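Local coordinates for protein ribonuclease VapC (Klebsiella pneumoniae, PDB 7BY3) that probably acts as the toxin of a toxin-antitoxin system, a magnesium-dependent ribonuclease of the PIN-domain family that cleaves RNA, at residues S37-M42 with I67-D72. Numbering follows the deposited sequence.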
loop_
_atom_site.group_PDB
_atom_site.type_symbol
_atom_site.label_atom_id
_atom_site.label_comp_id
_atom_site.label_asym_id
_atom_site.label_seq_id
_atom_site.Cartn_x
_atom_site.Cartn_y
_atom_site.Cartn_z
ATOM N N SER B 37 9.365 -3.103 2.105
ATOM C CA SER B 37 8.124 -2.400 1.808
ATOM C C SER B 37 7.144 -2.540 2.969
ATOM O O SER B 37 7.293 -3.422 3.811
ATOM C CB SER B 37 7.497 -2.932 0.517
ATOM O OG SER B 37 6.212 -2.372 0.303
ATOM N N LEU B 38 6.153 -1.657 3.020
ATOM C CA LEU B 38 5.068 -1.786 3.986
ATOM C C LEU B 38 4.275 -3.068 3.727
ATOM O O LEU B 38 3.724 -3.667 4.650
ATOM C CB LEU B 38 4.147 -0.564 3.928
ATOM C CG LEU B 38 3.185 -0.343 5.098
ATOM C CD1 LEU B 38 3.896 -0.484 6.439
ATOM C CD2 LEU B 38 2.516 1.017 4.981
ATOM N N ILE B 39 4.227 -3.478 2.463
ATOM C CA ILE B 39 3.581 -4.728 2.072
ATOM C C ILE B 39 4.227 -5.914 2.776
ATOM O O ILE B 39 3.541 -6.820 3.246
ATOM C CB ILE B 39 3.649 -4.939 0.546
ATOM C CG1 ILE B 39 2.775 -3.906 -0.167
ATOM C CG2 ILE B 39 3.224 -6.353 0.175
ATOM C CD1 ILE B 39 2.380 -4.299 -1.564
ATOM N N THR B 40 5.552 -5.891 2.852
ATOM C CA THR B 40 6.300 -6.950 3.515
ATOM C C THR B 40 6.067 -6.921 5.024
ATOM O O THR B 40 5.899 -7.967 5.647
ATOM C CB THR B 40 7.809 -6.841 3.214
ATOM O OG1 THR B 40 8.037 -7.109 1.824
ATOM C CG2 THR B 40 8.597 -7.839 4.040
ATOM N N TRP B 41 6.042 -5.721 5.601
ATOM C CA TRP B 41 5.792 -5.557 7.031
ATOM C C TRP B 41 4.479 -6.225 7.437
ATOM O O TRP B 41 4.425 -6.944 8.430
ATOM C CB TRP B 41 5.768 -4.072 7.413
ATOM C CG TRP B 41 5.756 -3.822 8.905
ATOM C CD1 TRP B 41 6.840 -3.626 9.708
ATOM C CD2 TRP B 41 4.604 -3.745 9.752
ATOM N NE1 TRP B 41 6.437 -3.432 11.007
ATOM C CE2 TRP B 41 5.070 -3.500 11.066
ATOM C CE3 TRP B 41 3.227 -3.857 9.543
ATOM C CZ2 TRP B 41 4.207 -3.367 12.152
ATOM C CZ3 TRP B 41 2.370 -3.725 10.623
ATOM C CH2 TRP B 41 2.865 -3.483 11.911
ATOM N N MET B 42 3.432 -6.001 6.648
ATOM C CA MET B 42 2.113 -6.561 6.936
ATOM C C MET B 42 2.080 -8.084 6.825
ATOM O O MET B 42 1.518 -8.761 7.685
ATOM C CB MET B 42 1.063 -5.955 6.002
ATOM C CG MET B 42 0.785 -4.483 6.252
ATOM S SD MET B 42 -0.614 -3.867 5.301
ATOM C CE MET B 42 0.224 -3.173 3.882
ATOM N N ILE B 67 9.352 1.372 3.950
ATOM C CA ILE B 67 8.910 2.314 2.935
ATOM C C ILE B 67 7.424 2.166 2.619
ATOM O O ILE B 67 6.974 1.118 2.157
ATOM C CB ILE B 67 9.733 2.146 1.646
ATOM C CG1 ILE B 67 11.227 2.131 1.980
ATOM C CG2 ILE B 67 9.404 3.252 0.657
ATOM C CD1 ILE B 67 12.132 2.032 0.777
ATOM N N ASN B 68 6.671 3.231 2.877
ATOM C CA ASN B 68 5.240 3.256 2.608
ATOM C C ASN B 68 4.941 3.282 1.115
ATOM O O ASN B 68 5.791 3.661 0.310
ATOM C CB ASN B 68 4.587 4.469 3.277
ATOM C CG ASN B 68 4.874 4.547 4.763
ATOM O OD1 ASN B 68 4.960 3.529 5.448
ATOM N ND2 ASN B 68 5.020 5.766 5.270
ATOM N N ILE B 69 3.728 2.876 0.750
ATOM C CA ILE B 69 3.284 2.970 -0.632
ATOM C C ILE B 69 2.572 4.299 -0.845
ATOM O O ILE B 69 1.510 4.550 -0.274
ATOM C CB ILE B 69 2.345 1.810 -1.020
ATOM C CG1 ILE B 69 2.982 0.467 -0.665
ATOM C CG2 ILE B 69 2.007 1.867 -2.505
ATOM C CD1 ILE B 69 2.123 -0.391 0.229
ATOM N N SER B 70 3.175 5.145 -1.670
ATOM C CA SER B 70 2.611 6.446 -1.995
ATOM C C SER B 70 2.270 6.509 -3.479
ATOM O O SER B 70 2.385 5.512 -4.190
ATOM C CB SER B 70 3.579 7.563 -1.615
ATOM O OG SER B 70 4.790 7.441 -2.337
ATOM N N GLN B 71 1.843 7.683 -3.935
ATOM C CA GLN B 71 1.281 7.840 -5.273
ATOM C C GLN B 71 2.205 7.401 -6.415
ATOM O O GLN B 71 1.751 6.761 -7.362
ATOM C CB GLN B 71 0.861 9.295 -5.489
ATOM C CG GLN B 71 0.197 9.551 -6.830
ATOM C CD GLN B 71 -1.063 8.728 -7.022
ATOM O OE1 GLN B 71 -2.003 8.814 -6.232
ATOM N NE2 GLN B 71 -1.086 7.921 -8.076
ATOM N N ASP B 72 3.488 7.739 -6.345
ATOM C CA ASP B 72 4.371 7.417 -7.464
ATOM C C ASP B 72 5.154 6.113 -7.300
ATOM O O ASP B 72 5.905 5.727 -8.194
ATOM C CB ASP B 72 5.326 8.576 -7.741
ATOM C CG ASP B 72 4.765 9.552 -8.763
ATOM O OD1 ASP B 72 3.531 9.753 -8.781
ATOM O OD2 ASP B 72 5.552 10.104 -9.560
HETATM O O HOH W 1 6.410 -0.043 -0.438
#
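Leu38 and Ile69 meet where the parallel strands 35-37 and 65-67 of the PIN domain end side by side. Ser37 and Ile67 form the last bridge, their CA atoms 4.9 Å apart. One step on, Leu38 N donates to Ile67 O over 3.0 Å. This bond ties the first turn of helix 38-50 to the neighbouring strand.

Beyond the bridge the contact becomes apolar. Ile69 CD1 reaches Ile39 CG1 at 3.6 Å, and the two side chains cross at about a right angle. The same methyl lies 4.2 Å from Leu38 CB. Ile92 of helix 88-99 packs on both isoleucines. Ile39 lies about 7 Å, side chain to side chain, from Asp9, a predicted magnesium ligand.

Leu38 holds CG anti to the backbone N (chi1 -164°), and from there its CD2 branch meets Asn68 OD1 at 3.5 Å. This is a van der Waals contact at the exposed margin, and the two side chains cross obliquely. Leu38 also packs on Ser70 of the second subunit, so the contact borders a subunit interface.

Ser37 is the N-cap of helix 38-50. A water makes a short contact with its OG, at 2.5 Å between the oxygens, and donates to Ile67 O at 2.9 Å. The capping bond itself runs from Ile39 N to Ser37 OG, 3.1 Å long.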